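Side-chain contacts in BH2621 protein (PDB 2QML), which is probably a GNAT-family N-acyltransferase, related to enzymes that transfer fatty acyl groups to a lysine side chain in siderophore biosynthesis: residues A9-F14 / L127-Q132; D30-L35 / V55-H60; Q133-P138 / M179-N184. All blocks are in the same frame, centred on the assembly; numbering follows the deposited sequence. Where two conformers were deposited one is given.

Interactions 1 and 3 lie next to each other, with centres about 13 Å apart: they use successive parts of helix 123-135 and touch, F11 CD1 packing on Q133 CG at 3.7 Å. Interaction 1 ties that helix to strand 11-15 at one margin of the mixed sheet, whereas interaction 3 ties its later part to the junction of strand 175-182 and helix 183-194. Interaction 2 stands apart, its centre about 24 Å from that of interaction 1 and about 30 Å from that of interaction 3; interactions 2 and 3 lie on opposite sides of the chain's centre. Along the chain, both segments of interaction 2 fall between those of interaction 1, and interaction 3 follows. Interactions 1 and 3 thus fasten one helix to two parts of the fold, whereas interaction 2 joins helices 32-38 and 54-65.

Interaction 1 (A9-F14 / L127-Q132)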
# COMPACT_ATOMS: atom_id res chain seq x y z
N ALA A 9 0.13 7.94 10.85
CA ALA A 9 -0.96 8.85 11.13
C ALA A 9 -1.88 9.10 9.95
O ALA A 9 -1.44 9.14 8.79
CB ALA A 9 -0.39 10.22 11.57
N PRO A 10 -3.16 9.39 10.24
CA PRO A 10 -4.07 9.82 9.18
C PRO A 10 -3.64 11.17 8.60
O PRO A 10 -2.98 11.97 9.30
CB PRO A 10 -5.42 9.94 9.90
CG PRO A 10 -5.07 10.30 11.24
CD PRO A 10 -3.83 9.46 11.54
N PHE A 11 -4.01 11.39 7.34
CA PHE A 11 -3.63 12.61 6.66
C PHE A 11 -4.58 12.93 5.53
O PHE A 11 -5.32 12.07 5.07
CB PHE A 11 -2.17 12.54 6.16
CG PHE A 11 -1.91 11.46 5.16
CD1 PHE A 11 -1.55 10.19 5.56
CD2 PHE A 11 -2.04 11.73 3.80
CE1 PHE A 11 -1.28 9.18 4.57
CE2 PHE A 11 -1.79 10.74 2.85
CZ PHE A 11 -1.43 9.51 3.23
N GLU A 12 -4.60 14.18 5.14
CA GLU A 12 -5.38 14.66 4.02
C GLU A 12 -4.54 15.65 3.22
O GLU A 12 -3.98 16.62 3.76
CB GLU A 12 -6.71 15.26 4.44
CG GLU A 12 -7.45 15.89 3.25
CD GLU A 12 -8.75 16.54 3.60
OE1 GLU A 12 -9.22 16.42 4.76
OE2 GLU A 12 -9.28 17.25 2.69
N VAL A 13 -4.45 15.43 1.91
CA VAL A 13 -3.69 16.32 1.02
C VAL A 13 -4.49 16.62 -0.22
O VAL A 13 -5.40 15.88 -0.62
CB VAL A 13 -2.31 15.74 0.62
CG1 VAL A 13 -1.46 15.50 1.89
CG2 VAL A 13 -2.45 14.44 -0.26
N PHE A 14 -4.18 17.75 -0.84
CA PHE A 14 -4.69 18.06 -2.15
C PHE A 14 -3.67 17.56 -3.16
O PHE A 14 -2.47 17.65 -2.92
CB PHE A 14 -4.88 19.54 -2.34
CG PHE A 14 -5.59 19.88 -3.62
CD1 PHE A 14 -6.92 19.61 -3.76
CD2 PHE A 14 -4.92 20.49 -4.65
CE1 PHE A 14 -7.57 19.92 -4.91
CE2 PHE A 14 -5.57 20.84 -5.83
CZ PHE A 14 -6.90 20.55 -5.96
N LEU A 127 -0.61 6.40 -3.97
CA LEU A 127 0.62 5.76 -3.54
C LEU A 127 1.71 6.79 -3.22
O LEU A 127 2.39 6.63 -2.19
CB LEU A 127 1.07 4.75 -4.60
CG LEU A 127 2.37 4.04 -4.26
CD1 LEU A 127 2.31 3.16 -3.00
CD2 LEU A 127 2.87 3.19 -5.54
N LEU A 128 1.87 7.81 -4.04
CA LEU A 128 2.88 8.83 -3.79
C LEU A 128 2.59 9.52 -2.47
O LEU A 128 3.52 9.77 -1.71
CB LEU A 128 2.93 9.81 -4.95
CG LEU A 128 3.50 9.28 -6.26
CD1 LEU A 128 3.29 10.32 -7.33
CD2 LEU A 128 4.94 8.93 -6.19
N ALA A 129 1.32 9.80 -2.19
CA ALA A 129 0.96 10.47 -0.92
C ALA A 129 1.31 9.65 0.33
O ALA A 129 1.92 10.14 1.30
CB ALA A 129 -0.55 10.89 -0.91
N ILE A 130 0.90 8.39 0.35
CA ILE A 130 1.15 7.54 1.51
C ILE A 130 2.65 7.25 1.64
O ILE A 130 3.14 7.20 2.77
CB ILE A 130 0.28 6.29 1.49
CG1 ILE A 130 0.30 5.63 2.88
CG2 ILE A 130 0.67 5.31 0.34
CD1 ILE A 130 -0.67 4.46 3.12
N MSE A 131 3.36 7.06 0.52
CA MSE A 131 4.82 6.87 0.59
C MSE A 131 5.49 8.08 1.23
O MSE A 131 6.36 7.94 2.08
CB MSE A 131 5.42 6.62 -0.78
CG MSE A 131 5.08 5.26 -1.33
SE MSE A 131 5.81 5.04 -3.12
CE MSE A 131 7.70 4.98 -2.57
N GLN A 132 5.10 9.27 0.80
CA GLN A 132 5.65 10.49 1.35
C GLN A 132 5.45 10.53 2.87
O GLN A 132 6.39 10.83 3.61
CB GLN A 132 5.03 11.72 0.64
CG GLN A 132 5.65 13.04 1.03
CD GLN A 132 7.13 13.11 0.68
OE1 GLN A 132 7.99 12.43 1.28
NE2 GLN A 132 7.43 13.93 -0.32
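Strand 11-15, an outermost strand of the mixed sheet, meets helix 123-135 through F11 and V13, which pack on A129 and I130. The short segment axes approach to 10.1 Å with 130° between their N-to-C directions, so the strand passes the helix at a steep slant. F11 does most of the touching. With its CG held between the backbone N and the carbonyl carbon (chi1 62°), the ring is carried toward the helix and its far end reaches the helix backbone: F11 CZ lies 3.7 Å from I130 CA and 4.0 Å from I130 CB. The neighbouring ring atom, F11 CE2, is 4.0 Å from A129 CB. In GNAT relatives, helix 123-135 probably corresponds to the helix that follows the strand and loop associated with acyl-CoA binding; strand 106-112 precedes it here. Two residues along the strand, V13 offers CG2 to the same methyl, 4.1 Å from A129 CB, so this one carbon is approached by both strand side chains. No hydrogen bond crosses the interface, and the two segments bury a modest 143 Å² between them. Beyond them, F11 also stacks on F24 of the adjacent strand 20-26, while I130 rests on W85 of strand 80-89.

Interaction 2 (D30-L35 / V55-H60); sequences DDVDML and VDYKKH
V32 and L35, one turn apart on helix 32-38, face Y57 and K58 of helix 54-65, and the pair buries 230 Å². The apolar contacts come first. V32 is the hub: V32 CG2 lies 3.7 Å from Y57 CD2, at the ring edge and near the ring plane. The same methyl is pressed against the lysine chain, V32 CG2 being 3.4 Å from K58 CG, a carbon pair closer than normal van der Waals contact and evidence of tight fitting. The other methyl, V32 CG1, lies 3.9 Å from K58 CE, and the valine side chain meets the lysine at about a right angle. Y57, whose CG is anti to its backbone N (chi1 -170°), extends past V32 to L35, where L35 CB is 3.5 Å from Y57 OH and 3.8 Å from Y57 CE2.

The polar link is indirect. K58 is fully extended beyond CG, which carries NZ past V32 toward D33. The opposite charges do not touch, K58 NZ and D33 OD1 being 5.1 Å apart; instead water 1 donates to D33 OD1 at 2.7 Å and accepts a weak bond from K58 NZ.

L54 and L61 of the second helix extend the apolar seam around V32. Coming between strands 20-26 and 70-77 in sequence, the two helices probably correspond to the helices that link the first two core strands in the GNAT fold.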
# COMPACT_ATOMS: atom_id res chain seq x y z
N ASP A 30 -16.03 -0.75 11.95
CA ASP A 30 -17.17 -0.29 11.17
C ASP A 30 -16.96 -0.44 9.68
O ASP A 30 -17.90 -0.33 8.91
CB ASP A 30 -17.50 1.18 11.44
CG ASP A 30 -18.01 1.44 12.86
OD1 ASP A 30 -18.56 0.51 13.51
OD2 ASP A 30 -17.84 2.62 13.28
N ASP A 31 -15.72 -0.67 9.26
CA ASP A 31 -15.40 -0.81 7.86
C ASP A 31 -15.46 -2.23 7.37
O ASP A 31 -15.25 -2.45 6.19
CB ASP A 31 -13.98 -0.33 7.61
CG ASP A 31 -13.79 1.12 7.98
OD1 ASP A 31 -14.74 1.90 7.81
OD2 ASP A 31 -12.66 1.43 8.41
N VAL A 32 -15.86 -3.16 8.23
CA VAL A 32 -15.75 -4.58 7.88
C VAL A 32 -16.60 -4.97 6.68
O VAL A 32 -16.11 -5.75 5.86
CB VAL A 32 -16.00 -5.52 9.11
CG1 VAL A 32 -17.43 -5.49 9.56
CG2 VAL A 32 -15.55 -6.97 8.74
N ASP A 33 -17.83 -4.49 6.58
CA ASP A 33 -18.67 -4.87 5.44
C ASP A 33 -18.09 -4.34 4.11
O ASP A 33 -18.10 -5.03 3.09
CB ASP A 33 -20.11 -4.40 5.64
CG ASP A 33 -20.74 -4.96 6.91
OD1 ASP A 33 -20.78 -6.17 7.11
OD2 ASP A 33 -21.19 -4.17 7.74
N MSE A 34 -17.64 -3.10 4.12
CA MSE A 34 -17.08 -2.49 2.94
C MSE A 34 -15.81 -3.20 2.51
O MSE A 34 -15.64 -3.52 1.34
CB MSE A 34 -16.77 -1.01 3.20
CG MSE A 34 -16.11 -0.31 2.02
SE MSE A 34 -15.99 1.60 2.37
CE MSE A 34 -14.68 1.64 3.73
N LEU A 35 -14.92 -3.45 3.45
CA LEU A 35 -13.65 -4.11 3.17
C LEU A 35 -13.90 -5.55 2.67
O LEU A 35 -13.25 -6.04 1.72
CB LEU A 35 -12.71 -4.06 4.37
CG LEU A 35 -12.19 -2.67 4.76
CD1 LEU A 35 -11.32 -2.79 5.99
CD2 LEU A 35 -11.47 -2.03 3.59
N VAL A 55 -18.05 -13.56 8.62
CA VAL A 55 -17.71 -13.91 9.99
C VAL A 55 -16.19 -14.09 10.16
O VAL A 55 -15.61 -13.64 11.14
CB VAL A 55 -18.52 -15.18 10.49
CG1 VAL A 55 -18.15 -16.47 9.73
CG2 VAL A 55 -18.32 -15.37 11.98
N ASP A 56 -15.57 -14.72 9.19
CA ASP A 56 -14.13 -14.95 9.23
C ASP A 56 -13.38 -13.66 8.95
O ASP A 56 -12.37 -13.37 9.62
CB ASP A 56 -13.75 -15.98 8.22
CG ASP A 56 -14.38 -17.32 8.52
OD1 ASP A 56 -14.51 -17.75 9.71
OD2 ASP A 56 -14.78 -17.95 7.51
N TYR A 57 -13.84 -12.90 7.94
CA TYR A 57 -13.19 -11.64 7.61
C TYR A 57 -13.20 -10.72 8.84
O TYR A 57 -12.19 -10.08 9.11
CB TYR A 57 -13.77 -10.94 6.34
CG TYR A 57 -12.87 -9.79 5.96
CD1 TYR A 57 -11.62 -9.99 5.40
CD2 TYR A 57 -13.26 -8.48 6.26
CE1 TYR A 57 -10.80 -8.94 5.12
CE2 TYR A 57 -12.43 -7.43 6.01
CZ TYR A 57 -11.21 -7.66 5.44
OH TYR A 57 -10.42 -6.58 5.23
N LYS A 58 -14.29 -10.68 9.59
CA LYS A 58 -14.38 -9.90 10.83
C LYS A 58 -13.25 -10.28 11.83
O LYS A 58 -12.54 -9.40 12.35
CB LYS A 58 -15.77 -10.08 11.48
CG LYS A 58 -16.86 -9.31 10.80
CD LYS A 58 -18.24 -9.51 11.50
CE LYS A 58 -19.36 -8.69 10.83
NZ LYS A 58 -20.72 -9.04 11.34
N LYS A 59 -13.07 -11.58 12.03
CA LYS A 59 -12.05 -12.11 12.95
C LYS A 59 -10.65 -11.74 12.46
O LYS A 59 -9.76 -11.44 13.25
CB LYS A 59 -12.18 -13.64 13.15
CG LYS A 59 -13.54 -14.20 13.65
CD LYS A 59 -13.47 -15.73 14.02
CE LYS A 59 -14.87 -16.45 14.14
NZ LYS A 59 -14.77 -17.87 14.65
N HIS A 60 -10.44 -11.84 11.16
CA HIS A 60 -9.16 -11.44 10.59
C HIS A 60 -8.89 -9.94 10.74
O HIS A 60 -7.80 -9.54 11.15
CB HIS A 60 -9.09 -11.85 9.12
CG HIS A 60 -8.00 -11.15 8.36
ND1 HIS A 60 -6.68 -11.45 8.54
CD2 HIS A 60 -8.06 -10.14 7.46
CE1 HIS A 60 -5.96 -10.63 7.79
NE2 HIS A 60 -6.77 -9.86 7.10
O HOH W 1 -21.48 -6.77 9.64

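Interaction 3 (Q133-P138 / M179-N184)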
# COMPACT_ATOMS: atom_id res chain seq x y z
N GLN A 133 4.27 10.18 3.35
CA GLN A 133 4.02 10.26 4.79
C GLN A 133 4.75 9.13 5.58
O GLN A 133 5.11 9.30 6.73
CB GLN A 133 2.52 10.30 5.10
CG GLN A 133 1.68 11.38 4.31
CD GLN A 133 2.45 12.69 3.87
OE1 GLN A 133 3.19 13.35 4.65
NE2 GLN A 133 2.22 13.04 2.62
N LYS A 134 4.97 7.99 4.96
CA LYS A 134 5.78 6.94 5.56
C LYS A 134 7.25 7.36 5.63
O LYS A 134 7.92 7.09 6.63
CB LYS A 134 5.62 5.65 4.79
CG LYS A 134 4.27 4.93 5.00
CD LYS A 134 3.95 3.85 3.97
CE LYS A 134 4.93 2.72 3.95
NZ LYS A 134 4.97 1.99 5.19
N PHE A 135 7.74 8.03 4.60
CA PHE A 135 9.14 8.50 4.56
C PHE A 135 9.44 9.63 5.54
O PHE A 135 10.62 9.97 5.75
CB PHE A 135 9.55 8.91 3.15
CG PHE A 135 10.08 7.77 2.28
CD1 PHE A 135 11.15 6.99 2.71
CD2 PHE A 135 9.57 7.57 1.01
CE1 PHE A 135 11.67 6.01 1.89
CE2 PHE A 135 10.08 6.58 0.18
CZ PHE A 135 11.16 5.84 0.63
N GLN A 136 8.41 10.20 6.19
CA GLN A 136 8.71 11.22 7.18
C GLN A 136 9.23 10.63 8.49
O GLN A 136 9.64 11.39 9.37
CB GLN A 136 7.50 12.14 7.43
CG GLN A 136 7.00 12.77 6.20
CD GLN A 136 8.07 13.48 5.42
OE1 GLN A 136 8.76 14.35 5.91
NE2 GLN A 136 8.25 13.06 4.18
N GLU A 137 9.15 9.32 8.67
CA GLU A 137 9.87 8.68 9.80
C GLU A 137 11.37 8.97 9.60
O GLU A 137 11.95 8.58 8.61
CB GLU A 137 9.54 7.20 9.82
CG GLU A 137 10.38 6.43 10.81
CD GLU A 137 10.03 6.75 12.25
OE1 GLU A 137 8.83 6.93 12.53
OE2 GLU A 137 10.97 6.76 13.07
N PRO A 138 12.02 9.69 10.55
CA PRO A 138 13.42 10.12 10.23
C PRO A 138 14.41 9.00 9.91
O PRO A 138 15.24 9.19 9.04
CB PRO A 138 13.83 10.90 11.49
CG PRO A 138 12.50 11.42 12.01
CD PRO A 138 11.55 10.30 11.81
N MSE A 179 10.89 -5.46 -4.25
CA MSE A 179 11.25 -4.17 -4.84
C MSE A 179 11.57 -3.22 -3.69
O MSE A 179 10.90 -3.28 -2.64
CB MSE A 179 10.13 -3.61 -5.67
CG MSE A 179 9.65 -4.59 -6.69
SE MSE A 179 8.17 -3.89 -7.75
CE MSE A 179 9.12 -2.69 -8.97
N LYS A 180 12.58 -2.38 -3.87
CA LYS A 180 12.99 -1.41 -2.86
C LYS A 180 12.96 -0.00 -3.41
O LYS A 180 13.43 0.25 -4.52
CB LYS A 180 14.39 -1.68 -2.33
CG LYS A 180 14.57 -3.08 -1.76
CD LYS A 180 15.79 -3.24 -0.79
CE LYS A 180 17.12 -2.91 -1.34
NZ LYS A 180 18.15 -3.15 -0.26
N CYS A 181 12.42 0.92 -2.62
CA CYS A 181 12.38 2.34 -2.96
C CYS A 181 13.19 3.10 -1.91
O CYS A 181 12.84 3.07 -0.75
CB CYS A 181 10.97 2.81 -2.99
SG CYS A 181 10.84 4.51 -3.61
N GLU A 182 14.28 3.72 -2.34
CA GLU A 182 15.15 4.52 -1.50
C GLU A 182 14.59 5.94 -1.45
O GLU A 182 14.08 6.47 -2.44
CB GLU A 182 16.56 4.54 -2.08
CG GLU A 182 17.19 3.20 -2.28
CD GLU A 182 17.09 2.26 -1.07
OE1 GLU A 182 17.05 2.76 0.07
OE2 GLU A 182 17.08 1.02 -1.26
N GLN A 183 14.71 6.58 -0.31
CA GLN A 183 14.07 7.88 -0.18
C GLN A 183 14.54 8.95 -1.19
O GLN A 183 13.69 9.71 -1.67
CB GLN A 183 14.20 8.46 1.25
CG GLN A 183 13.23 9.63 1.45
CD GLN A 183 13.21 10.21 2.84
OE1 GLN A 183 13.93 9.75 3.73
NE2 GLN A 183 12.36 11.24 3.06
N ASN A 184 15.84 9.02 -1.49
CA ASN A 184 16.34 10.06 -2.41
C ASN A 184 15.71 9.88 -3.81
O ASN A 184 15.35 10.87 -4.45
CB ASN A 184 17.89 10.10 -2.50
CG ASN A 184 18.57 10.75 -1.26
OD1 ASN A 184 17.94 11.40 -0.43
ND2 ASN A 184 19.90 10.58 -1.17
O HOH W 2 12.35 12.62 5.71
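F135, toward the end of helix 123-135, lays its ring against Q183, the first residue of helix 183-194, and turns its edge to the carbonyl of C181, near the end of the preceding strand. Just before it, K134 turns elsewhere, its NZ being hydrogen-bonded to S87, Q106 and the backbone of G107. At F135 the contact is mostly a flat overlap: Q183 CG stands over one ring face, 3.9 Å from the F135 ring centroid and 22° off the normal, a CH-pi contact displaced toward the rim. The glutamine, with CG anti to its backbone N (chi1 -165°) and extended onward, runs past the phenylalanine in the opposite direction, with its amide plane 8° from the ring plane. Q183 NE2 thereby comes to 3.7 Å from F135 CB. At the far end of the ring, C181 O lies in its plane at the edge, 3.5 Å from F135 CZ. The backbone of F135 then adds a polar bridge: water 2 donates to F135 O at 3.2 Å and accepts from Q183 NE2 at 3.0 Å. Next in sequence, Q136 turns its NE2 back to Q132 O. The chemistry implies a dual role for Q183: its aliphatic part covers the aromatic face, while its amide supplies the N-H for a water-mediated link to the main chain.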